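Local atomic coordinates of lectin 2 (PDB entry 4TQJ), a protein that recognises glycans through a non-reducing terminal N-acetylglucosamine, acting as a fungal sugar-binding lectin of the beta-propeller class. Residues G166-L169 with D170-R174; G277-A280 with A281-R285; G332-V335 with S336-R340. The protein carries 1 engineered substitution. One frame throughout, in Å; residues are numbered along the deposited sequence.

Interaction 1 of 3, residues G166-L169 with D170-R174; sequences GWRL and DRHLR
With chi1 at -68° in W167 and -47° in H172, each ring starts out anti to its own carbonyl carbon, and the six-membered ring of W167 is brought against the CB of H172, CE3 lying 3.4 Å from H172 CB. The two side chains cross at about a right angle. They belong to a beta-propeller loop that runs from strand 154-157, at the edge of one blade, into strand 173-177 of the next, by way of a type I beta turn over R168-R171. R168 O accepts from both R171 N, closing the turn, and H172 N, the latter at 2.8 Å. In return, R168 N donates to H172 ND1 at 2.9 Å. The imidazole is thus clipped to the same residue as its own backbone N, while R171 CB covers one of its faces and NE2 bonds to D192. R174 bends back at chi3 and sets a face of its guanidinium over W167 CB, with its plane turned 24° from the indole. NH1 goes on to F160 O. R174 NH2 donates to a water at 2.7 Å, and that water lies 2.8 Å from W167 O, bridging the two residues.

Interaction 2 of 3, residues G277-A280 with A281-R285; sequences GWQA and AKHPR
R285 overlaps W278 with one face of its guanidinium, which lies over W278 CB and brings NH1 within 3.6 Å of that carbon. Bends at chi2 and chi3 (-65°) fold the arginine back along its own chain, where NE donates to H283 O at 3.0 Å; this bond and a second from NH1 to F272 O hold the flat group in place. A water links its remaining amino group to the tryptophan backbone, accepting from R285 NH2 and lying within hydrogen-bonding distance of W278 O. Next to the arginine, the six-membered ring of W278 meets H283 obliquely, CE3 being 3.4 Å from H283 CB. The imidazole is fixed in rotation by Q279 N, which donates to H283 ND1 at 2.8 Å in the plane of the ring (N-H...N 166°), and by N303, which bonds to NE2. Q279 O closes a type I beta turn with K282 N and also accepts from H283 N. On the solvent side, Q279 and K282 run side by side, joined by a weak bond from K282 NZ to Q279 OE1 at 3.1 Å. This loop of the beta-propeller leads from strand 266-269 to strand 285-288 of the following blade; P284 pairs through its backbone with F301 on strand 297-301, and R285 packs on P229 of another interblade loop.

Interaction 3 of 3, residues G332-V335 with S336-R340; sequences GWTV and SKHRR
W333 and H338 cross at about a right angle, with their ring planes inclined at 67°, and W333 CE3 comes to 3.6 Å from H338 CB. A third flat group joins them: R340 slants across the tryptophan, its guanidinium turned 33° from the indole plane and one face lying over W333 CB. All three are buried where a loop of the beta-propeller, within an FG-GAP-like repeat, runs from strand 321-324 into strand 339-343 of the next blade, R340 being already on that strand. The imidazole is set by bonds on both of its nitrogens. T334 N donates to ND1 at 2.9 Å, a little tilted from the ring plane, and NE2 bonds to E358. K337 CB covers one face, near the rim. The backbone turns tightly between these groups in a type I beta turn, where T334 O accepts from H338 N at 2.9 Å and only weakly from K337 N. T334 and K337 lie side by side and point the same way. A chi1 of 70° in T334 swings OG1 between the threonine's own N and carbonyl carbon, close enough to K337 N for a second weak bond at 3.3 Å, with K337 CB next to it. R339 heads away from the loop toward W389 and T394, whereas R340 sends NH1 to F327 O. R340 NH2 lies 4.1 Å from V335 CG2, the two side chains crossing at about a right angle, and donates at 2.9 Å to a water that bridges it to W333 O.

In the fold
The three contacts are equivalent loops, each joining one propeller blade to the next. Each has a buried tryptophan, histidine and arginine at its heart and a more exposed turn beside it. Chemistry varies mainly in that turn: aspartate and arginines in interaction 1, a glutamine-lysine pair in interaction 2, hydroxyls in interaction 3. The histidine's outer nitrogen meets an aspartate, an asparagine and a glutamate in turn. Interactions 2 and 3 serve consecutive blades and touch, V335 CG2 lying 3.2 Å from A281 O and P284 CG 3.5 Å from R340 NH2. Interaction 1 stands apart, its centre about 20 Å from that of interaction 2 and 25 Å from that of interaction 3.

Interaction 1 of 3, residues G166-L169 with D170-R174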
ATOM      1  N   GLY A 166     -37.176  12.695  15.120  1.00 17.30           N
ATOM      2  CA  GLY A 166     -37.945  11.938  14.154  1.00 20.67           C
ATOM      3  C   GLY A 166     -37.208  11.534  12.900  1.00 16.95           C
ATOM      4  O   GLY A 166     -37.826  11.384  11.852  1.00 15.24           O
ATOM      5  N   TRP A 167     -35.892  11.355  12.990  1.00 15.85           N
ATOM      6  CA  TRP A 167     -35.147  10.873  11.830  1.00 16.01           C
ATOM      7  C   TRP A 167     -35.438   9.390  11.562  1.00 16.61           C
ATOM      8  O   TRP A 167     -35.457   8.562  12.485  1.00 18.18           O
ATOM      9  CB  TRP A 167     -33.650  11.196  11.958  1.00 14.54           C
ATOM     10  CG  TRP A 167     -33.419  12.677  11.866  1.00 14.57           C
ATOM     11  CD1 TRP A 167     -33.612  13.599  12.862  1.00 15.03           C
ATOM     12  CD2 TRP A 167     -32.989  13.418  10.714  1.00 12.32           C
ATOM     13  NE1 TRP A 167     -33.318  14.859  12.401  1.00 15.13           N
ATOM     14  CE2 TRP A 167     -32.933  14.780  11.090  1.00 16.35           C
ATOM     15  CE3 TRP A 167     -32.633  13.064   9.410  1.00 13.32           C
ATOM     16  CZ2 TRP A 167     -32.541  15.790  10.203  1.00 13.28           C
ATOM     17  CZ3 TRP A 167     -32.240  14.066   8.529  1.00 12.98           C
ATOM     18  CH2 TRP A 167     -32.201  15.414   8.931  1.00 13.26           C
ATOM     19  N   ARG A 168     -35.705   9.079  10.295  1.00 13.87           N
ATOM     20  CA  ARG A 168     -36.107   7.743   9.876  1.00 16.00           C
ATOM     21  C   ARG A 168     -35.336   7.275   8.648  1.00 15.01           C
ATOM     22  O   ARG A 168     -35.179   8.014   7.670  1.00 13.96           O
ATOM     23  CB  ARG A 168     -37.604   7.717   9.536  1.00 15.86           C
ATOM     24  CG  ARG A 168     -38.527   8.083  10.692  1.00 19.98           C
ATOM     25  CD  ARG A 168     -38.592   6.961  11.736  1.00 22.37           C
ATOM     26  NE  ARG A 168     -39.524   7.267  12.820  1.00 21.07           N
ATOM     27  CZ  ARG A 168     -39.185   7.922  13.927  1.00 22.17           C
ATOM     28  NH1 ARG A 168     -37.940   8.340  14.104  1.00 14.19           N
ATOM     29  NH2 ARG A 168     -40.093   8.154  14.864  1.00 26.95           N
ATOM     30  N   LEU A 169     -34.894   6.024   8.691  1.00 16.08           N
ATOM     31  CA  LEU A 169     -34.197   5.425   7.573  1.00 13.51           C
ATOM     32  C   LEU A 169     -35.067   5.281   6.335  1.00 15.50           C
ATOM     33  O   LEU A 169     -34.546   5.251   5.227  1.00 15.80           O
ATOM     34  CB  LEU A 169     -33.601   4.084   7.981  1.00 14.99           C
ATOM     35  CG  LEU A 169     -32.481   4.300   8.991  1.00 13.84           C
ATOM     36  CD1 LEU A 169     -32.231   3.032   9.783  1.00 16.34           C
ATOM     37  CD2 LEU A 169     -31.226   4.785   8.273  1.00 15.64           C
ATOM     38  N   ASP A 170     -36.391   5.225   6.507  1.00 15.26           N
ATOM     39  CA  ASP A 170     -37.275   5.176   5.343  1.00 15.23           C
ATOM     40  C   ASP A 170     -37.663   6.548   4.770  1.00 17.37           C
ATOM     41  O   ASP A 170     -38.368   6.625   3.764  1.00 19.01           O
ATOM     42  CB  ASP A 170     -38.516   4.294   5.609  1.00 20.99           C
ATOM     43  CG  ASP A 170     -39.471   4.887   6.642  1.00 21.92           C
ATOM     44  OD1 ASP A 170     -39.134   5.894   7.305  1.00 24.42           O
ATOM     45  OD2 ASP A 170     -40.571   4.323   6.809  1.00 25.90           O
ATOM     46  N   ARG A 171     -37.172   7.626   5.378  1.00 13.97           N
ATOM     47  CA  ARG A 171     -37.551   8.966   4.964  1.00 12.81           C
ATOM     48  C   ARG A 171     -36.383   9.925   4.703  1.00 13.23           C
ATOM     49  O   ARG A 171     -36.475  10.797   3.841  1.00 13.93           O
ATOM     50  CB  ARG A 171     -38.503   9.574   6.004  1.00 13.11           C
ATOM     51  CG  ARG A 171     -39.853   8.860   6.083  1.00 20.71           C
ATOM     52  CD  ARG A 171     -40.780   9.431   7.159  1.00 17.02           C
ATOM     53  NE  ARG A 171     -41.022  10.857   6.986  1.00 19.26           N
ATOM     54  CZ  ARG A 171     -41.914  11.379   6.145  1.00 21.28           C
ATOM     55  NH1 ARG A 171     -42.652  10.590   5.376  1.00 20.76           N
ATOM     56  NH2 ARG A 171     -42.054  12.697   6.065  1.00 18.24           N
ATOM     57  N   HIS A 172     -35.294   9.735   5.434  1.00 14.15           N
ATOM     58  CA  HIS A 172     -34.225  10.731   5.547  1.00 13.89           C
ATOM     59  C   HIS A 172     -32.847  10.127   5.305  1.00 12.02           C
ATOM     60  O   HIS A 172     -32.682   8.909   5.354  1.00 14.22           O
ATOM     61  CB  HIS A 172     -34.278  11.359   6.945  1.00 14.11           C
ATOM     62  CG  HIS A 172     -35.661  11.766   7.358  1.00 12.66           C
ATOM     63  ND1 HIS A 172     -36.252  11.323   8.522  1.00 18.84           N
ATOM     64  CD2 HIS A 172     -36.584  12.535   6.735  1.00 15.66           C
ATOM     65  CE1 HIS A 172     -37.474  11.819   8.609  1.00 16.48           C
ATOM     66  NE2 HIS A 172     -37.701  12.558   7.537  1.00 15.49           N
ATOM     67  N   LEU A 173     -31.866  10.990   5.054  1.00 10.35           N
ATOM     68  CA  LEU A 173     -30.488  10.573   4.828  1.00 11.20           C
ATOM     69  C   LEU A 173     -29.547  11.334   5.745  1.00 13.54           C
ATOM     70  O   LEU A 173     -29.701  12.534   5.943  1.00 14.15           O
ATOM     71  CB  LEU A 173     -30.079  10.837   3.380  1.00  9.64           C
ATOM     72  CG  LEU A 173     -30.918  10.104   2.322  1.00 14.35           C
ATOM     73  CD1 LEU A 173     -30.690  10.737   0.963  1.00  9.78           C
ATOM     74  CD2 LEU A 173     -30.578   8.606   2.304  1.00 11.82           C
ATOM     75  N   ARG A 174     -28.559  10.640   6.297  1.00 13.10           N
ATOM     76  CA  ARG A 174     -27.594  11.299   7.156  1.00 12.25           C
ATOM     77  C   ARG A 174     -26.187  10.889   6.761  1.00 11.08           C
ATOM     78  O   ARG A 174     -25.832   9.723   6.851  1.00 11.01           O
ATOM     79  CB  ARG A 174     -27.882  10.989   8.632  1.00 13.84           C
ATOM     80  CG  ARG A 174     -29.070  11.804   9.198  1.00 14.90           C
ATOM     81  CD  ARG A 174     -29.656  11.151  10.451  1.00 12.08           C
ATOM     82  NE  ARG A 174     -30.302   9.886  10.114  1.00 15.97           N
ATOM     83  CZ  ARG A 174     -30.844   9.046  10.994  1.00 15.67           C
ATOM     84  NH1 ARG A 174     -30.824   9.317  12.292  1.00 15.12           N
ATOM     85  NH2 ARG A 174     -31.395   7.921  10.569  1.00 14.68           N
TER
HETATM   86  O   HOH W   1     -33.481   6.707  11.862  1.00 14.71           O
HETATM   87  O   HOH W   2     -32.148   6.311   4.483  1.00 16.39           O

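Interaction 2 of 3, residues G277-A280 with A281-R285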
ATOM      1  N   GLY A 277     -36.529   5.715 -16.857  1.00 16.63           N
ATOM      2  CA  GLY A 277     -36.649   4.301 -16.553  1.00 20.21           C
ATOM      3  C   GLY A 277     -35.703   3.766 -15.490  1.00 19.25           C
ATOM      4  O   GLY A 277     -35.659   2.560 -15.260  1.00 16.95           O
ATOM      5  N   TRP A 278     -34.954   4.651 -14.835  1.00 16.47           N
ATOM      6  CA  TRP A 278     -34.037   4.207 -13.804  1.00 16.22           C
ATOM      7  C   TRP A 278     -34.810   3.880 -12.535  1.00 14.69           C
ATOM      8  O   TRP A 278     -35.555   4.718 -12.014  1.00 14.34           O
ATOM      9  CB  TRP A 278     -32.958   5.253 -13.545  1.00 14.58           C
ATOM     10  CG  TRP A 278     -32.068   5.473 -14.734  1.00 16.34           C
ATOM     11  CD1 TRP A 278     -32.343   6.240 -15.827  1.00 17.97           C
ATOM     12  CD2 TRP A 278     -30.754   4.929 -14.947  1.00 13.88           C
ATOM     13  NE1 TRP A 278     -31.302   6.187 -16.717  1.00 17.70           N
ATOM     14  CE2 TRP A 278     -30.309   5.397 -16.201  1.00 16.28           C
ATOM     15  CE3 TRP A 278     -29.922   4.072 -14.209  1.00 14.88           C
ATOM     16  CZ2 TRP A 278     -29.052   5.062 -16.727  1.00 15.13           C
ATOM     17  CZ3 TRP A 278     -28.683   3.718 -14.742  1.00 11.56           C
ATOM     18  CH2 TRP A 278     -28.260   4.214 -15.987  1.00 14.11           C
ATOM     19  N   GLN A 279     -34.632   2.655 -12.048  1.00 14.91           N
ATOM     20  CA  GLN A 279     -35.348   2.176 -10.877  1.00 17.46           C
ATOM     21  C   GLN A 279     -34.387   1.719  -9.781  1.00 18.40           C
ATOM     22  O   GLN A 279     -33.370   1.087 -10.055  1.00 17.08           O
ATOM     23  CB  GLN A 279     -36.271   1.012 -11.264  1.00 16.62           C
ATOM     24  CG  GLN A 279     -37.196   1.293 -12.454  1.00 21.58           C
ATOM     25  CD  GLN A 279     -37.723   0.002 -13.087  1.00 21.17           C
ATOM     26  OE1 GLN A 279     -38.001  -0.969 -12.390  1.00 25.56           O
ATOM     27  NE2 GLN A 279     -37.817  -0.021 -14.411  1.00 26.00           N
ATOM     28  N   ALA A 280     -34.738   2.016  -8.536  1.00 20.19           N
ATOM     29  CA  ALA A 280     -33.919   1.645  -7.387  1.00 20.86           C
ATOM     30  C   ALA A 280     -33.644   0.141  -7.318  1.00 19.85           C
ATOM     31  O   ALA A 280     -32.540  -0.281  -6.979  1.00 21.99           O
ATOM     32  CB  ALA A 280     -34.591   2.109  -6.116  1.00 24.93           C
ATOM     33  N   ALA A 281     -34.649  -0.666  -7.646  1.00 16.68           N
ATOM     34  CA  ALA A 281     -34.519  -2.123  -7.561  1.00 21.24           C
ATOM     35  C   ALA A 281     -33.634  -2.739  -8.651  1.00 19.73           C
ATOM     36  O   ALA A 281     -33.305  -3.922  -8.592  1.00 17.93           O
ATOM     37  CB  ALA A 281     -35.901  -2.786  -7.581  1.00 23.49           C
ATOM     38  N   LYS A 282     -33.256  -1.947  -9.647  1.00 17.46           N
ATOM     39  CA  LYS A 282     -32.558  -2.508 -10.796  1.00 17.65           C
ATOM     40  C   LYS A 282     -31.259  -1.795 -11.166  1.00 16.14           C
ATOM     41  O   LYS A 282     -30.353  -2.415 -11.708  1.00 18.24           O
ATOM     42  CB  LYS A 282     -33.479  -2.548 -12.031  1.00 16.17           C
ATOM     43  CG  LYS A 282     -34.809  -3.282 -11.824  1.00 18.94           C
ATOM     44  CD  LYS A 282     -35.325  -3.863 -13.137  1.00 24.75           C
ATOM     45  CE  LYS A 282     -36.814  -3.601 -13.350  1.00 22.65           C
ATOM     46  NZ  LYS A 282     -37.666  -4.010 -12.203  1.00 23.72           N
ATOM     47  N   HIS A 283     -31.175  -0.499 -10.873  1.00 15.33           N
ATOM     48  CA  HIS A 283     -30.186   0.352 -11.517  1.00 13.62           C
ATOM     49  C   HIS A 283     -29.331   1.166 -10.554  1.00 12.75           C
ATOM     50  O   HIS A 283     -29.555   2.366 -10.382  1.00 14.29           O
ATOM     51  CB  HIS A 283     -30.908   1.305 -12.459  1.00 10.67           C
ATOM     52  CG  HIS A 283     -31.772   0.616 -13.470  1.00 15.72           C
ATOM     53  ND1 HIS A 283     -33.110   0.912 -13.634  1.00 16.21           N
ATOM     54  CD2 HIS A 283     -31.483  -0.334 -14.391  1.00 14.68           C
ATOM     55  CE1 HIS A 283     -33.605   0.173 -14.607  1.00 15.76           C
ATOM     56  NE2 HIS A 283     -32.640  -0.600 -15.078  1.00 15.19           N
ATOM     57  N   PRO A 284     -28.338   0.527  -9.935  1.00 15.65           N
ATOM     58  CA  PRO A 284     -27.474   1.276  -9.016  1.00 13.45           C
ATOM     59  C   PRO A 284     -26.764   2.473  -9.670  1.00 15.05           C
ATOM     60  O   PRO A 284     -26.225   2.388 -10.795  1.00 11.02           O
ATOM     61  CB  PRO A 284     -26.470   0.226  -8.513  1.00 15.69           C
ATOM     62  CG  PRO A 284     -26.707  -1.017  -9.308  1.00 19.52           C
ATOM     63  CD  PRO A 284     -28.105  -0.928  -9.872  1.00 20.26           C
ATOM     64  N   ARG A 285     -26.795   3.595  -8.959  1.00 12.53           N
ATOM     65  CA  ARG A 285     -26.124   4.815  -9.407  1.00 11.13           C
ATOM     66  C   ARG A 285     -25.017   5.261  -8.431  1.00 13.92           C
ATOM     67  O   ARG A 285     -25.088   4.984  -7.235  1.00 12.22           O
ATOM     68  CB  ARG A 285     -27.146   5.915  -9.679  1.00 12.21           C
ATOM     69  CG  ARG A 285     -27.817   5.798 -11.081  1.00 12.36           C
ATOM     70  CD  ARG A 285     -29.301   6.181 -11.077  1.00 10.81           C
ATOM     71  NE  ARG A 285     -30.113   5.266 -10.265  1.00 16.37           N
ATOM     72  CZ  ARG A 285     -31.381   5.504  -9.912  1.00 13.90           C
ATOM     73  NH1 ARG A 285     -31.994   6.622 -10.305  1.00 11.83           N
ATOM     74  NH2 ARG A 285     -32.035   4.633  -9.162  1.00 12.66           N
TER
HETATM   75  O   HOH W   3     -34.793   5.053  -9.229  1.00 15.18           O

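Interaction 3 of 3, residues G332-V335 with S336-R340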
ATOM      1  N   GLY A 332     -28.003  -9.728 -16.941  1.00 14.66           N
ATOM      2  CA  GLY A 332     -28.430 -10.599 -15.861  1.00 14.69           C
ATOM      3  C   GLY A 332     -28.033 -10.142 -14.472  1.00 15.68           C
ATOM      4  O   GLY A 332     -28.292 -10.836 -13.498  1.00 17.66           O
ATOM      5  N   TRP A 333     -27.402  -8.976 -14.370  1.00 13.25           N
ATOM      6  CA  TRP A 333     -26.993  -8.465 -13.062  1.00 18.75           C
ATOM      7  C   TRP A 333     -28.192  -8.021 -12.221  1.00 16.98           C
ATOM      8  O   TRP A 333     -29.093  -7.355 -12.723  1.00 15.15           O
ATOM      9  CB  TRP A 333     -25.976  -7.328 -13.234  1.00 17.27           C
ATOM     10  CG  TRP A 333     -24.679  -7.837 -13.780  1.00 16.86           C
ATOM     11  CD1 TRP A 333     -24.431  -8.220 -15.061  1.00 14.87           C
ATOM     12  CD2 TRP A 333     -23.461  -8.041 -13.054  1.00 14.98           C
ATOM     13  NE1 TRP A 333     -23.130  -8.652 -15.187  1.00 18.11           N
ATOM     14  CE2 TRP A 333     -22.511  -8.549 -13.969  1.00 12.81           C
ATOM     15  CE3 TRP A 333     -23.078  -7.840 -11.721  1.00 17.02           C
ATOM     16  CZ2 TRP A 333     -21.206  -8.865 -13.596  1.00 14.97           C
ATOM     17  CZ3 TRP A 333     -21.769  -8.153 -11.350  1.00 15.10           C
ATOM     18  CH2 TRP A 333     -20.850  -8.653 -12.286  1.00 16.05           C
ATOM     19  N   THR A 334     -28.208  -8.402 -10.946  1.00 14.89           N
ATOM     20  CA  THR A 334     -29.309  -8.038 -10.065  1.00 18.21           C
ATOM     21  C   THR A 334     -28.805  -7.439  -8.771  1.00 21.12           C
ATOM     22  O   THR A 334     -27.749  -7.825  -8.246  1.00 21.45           O
ATOM     23  CB  THR A 334     -30.194  -9.247  -9.686  1.00 19.89           C
ATOM     24  OG1 THR A 334     -29.465 -10.117  -8.809  1.00 24.31           O
ATOM     25  CG2 THR A 334     -30.625 -10.007 -10.920  1.00 24.86           C
ATOM     26  N   VAL A 335     -29.574  -6.496  -8.254  1.00 21.41           N
ATOM     27  CA  VAL A 335     -29.234  -5.830  -7.008  1.00 24.46           C
ATOM     28  C   VAL A 335     -29.273  -6.811  -5.832  1.00 27.05           C
ATOM     29  O   VAL A 335     -28.518  -6.664  -4.871  1.00 26.69           O
ATOM     30  CB  VAL A 335     -30.194  -4.649  -6.752  1.00 25.26           C
ATOM     31  CG1 VAL A 335     -29.807  -3.910  -5.495  1.00 26.15           C
ATOM     32  CG2 VAL A 335     -30.198  -3.694  -7.953  1.00 22.00           C
ATOM     33  N   SER A 336     -30.141  -7.817  -5.916  1.00 22.83           N
ATOM     34  CA  SER A 336     -30.328  -8.755  -4.803  1.00 24.82           C
ATOM     35  C   SER A 336     -29.241  -9.822  -4.662  1.00 25.27           C
ATOM     36  O   SER A 336     -29.118 -10.436  -3.601  1.00 29.12           O
ATOM     37  CB  SER A 336     -31.677  -9.445  -4.909  1.00 27.59           C
ATOM     38  OG  SER A 336     -31.747 -10.184  -6.111  1.00 33.47           O
ATOM     39  N   LYS A 337     -28.455 -10.048  -5.714  1.00 21.11           N
ATOM     40  CA  LYS A 337     -27.454 -11.109  -5.695  1.00 18.34           C
ATOM     41  C   LYS A 337     -26.044 -10.629  -5.947  1.00 23.54           C
ATOM     42  O   LYS A 337     -25.076 -11.240  -5.489  1.00 22.84           O
ATOM     43  CB  LYS A 337     -27.779 -12.175  -6.740  1.00 18.93           C
ATOM     44  CG  LYS A 337     -29.003 -12.995  -6.443  1.00 18.21           C
ATOM     45  CD  LYS A 337     -29.088 -14.184  -7.387  1.00 26.89           C
ATOM     46  CE  LYS A 337     -30.261 -15.071  -7.011  1.00 34.97           C
ATOM     47  NZ  LYS A 337     -31.541 -14.304  -6.865  1.00 39.95           N
ATOM     48  N   HIS A 338     -25.918  -9.555  -6.711  1.00 21.44           N
ATOM     49  CA  HIS A 338     -24.605  -9.168  -7.201  1.00 21.68           C
ATOM     50  C   HIS A 338     -24.163  -7.838  -6.605  1.00 19.41           C
ATOM     51  O   HIS A 338     -24.990  -7.026  -6.168  1.00 23.61           O
ATOM     52  CB  HIS A 338     -24.585  -9.159  -8.736  1.00 21.35           C
ATOM     53  CG  HIS A 338     -25.183 -10.390  -9.347  1.00 22.71           C
ATOM     54  ND1 HIS A 338     -26.210 -10.345 -10.267  1.00 19.65           N
ATOM     55  CD2 HIS A 338     -24.901 -11.702  -9.166  1.00 22.79           C
ATOM     56  CE1 HIS A 338     -26.536 -11.576 -10.622  1.00 20.86           C
ATOM     57  NE2 HIS A 338     -25.760 -12.419  -9.966  1.00 22.15           N
ATOM     58  N   ARG A 339     -22.854  -7.636  -6.550  1.00 21.65           N
ATOM     59  CA  ARG A 339     -22.306  -6.425  -5.964  1.00 16.75           C
ATOM     60  C   ARG A 339     -21.524  -5.677  -7.023  1.00 16.44           C
ATOM     61  O   ARG A 339     -20.672  -6.253  -7.688  1.00 17.38           O
ATOM     62  CB  ARG A 339     -21.405  -6.768  -4.781  1.00 20.95           C
ATOM     63  CG  ARG A 339     -22.151  -7.227  -3.536  1.00 19.92           C
ATOM     64  CD  ARG A 339     -21.186  -7.483  -2.378  1.00 21.53           C
ATOM     65  NE  ARG A 339     -21.890  -7.806  -1.134  1.00 24.17           N
ATOM     66  CZ  ARG A 339     -22.170  -9.041  -0.724  1.00 19.49           C
ATOM     67  NH1 ARG A 339     -21.802 -10.078  -1.454  1.00 20.55           N
ATOM     68  NH2 ARG A 339     -22.814  -9.240   0.423  1.00 21.84           N
ATOM     69  N   ARG A 340     -21.814  -4.393  -7.191  1.00 16.80           N
ATOM     70  CA  ARG A 340     -21.030  -3.581  -8.115  1.00 17.90           C
ATOM     71  C   ARG A 340     -20.399  -2.368  -7.429  1.00 17.24           C
ATOM     72  O   ARG A 340     -20.978  -1.800  -6.501  1.00 15.80           O
ATOM     73  CB  ARG A 340     -21.868  -3.175  -9.333  1.00 13.42           C
ATOM     74  CG  ARG A 340     -22.096  -4.346 -10.309  1.00 15.19           C
ATOM     75  CD  ARG A 340     -23.329  -4.130 -11.173  1.00 13.33           C
ATOM     76  NE  ARG A 340     -24.554  -4.345 -10.401  1.00 15.71           N
ATOM     77  CZ  ARG A 340     -25.779  -4.217 -10.899  1.00 16.14           C
ATOM     78  NH1 ARG A 340     -25.943  -3.880 -12.165  1.00 12.88           N
ATOM     79  NH2 ARG A 340     -26.840  -4.427 -10.134  1.00 18.82           N
TER
HETATM   80  O   HOH W   4     -29.374  -4.916 -11.400  1.00 17.24           O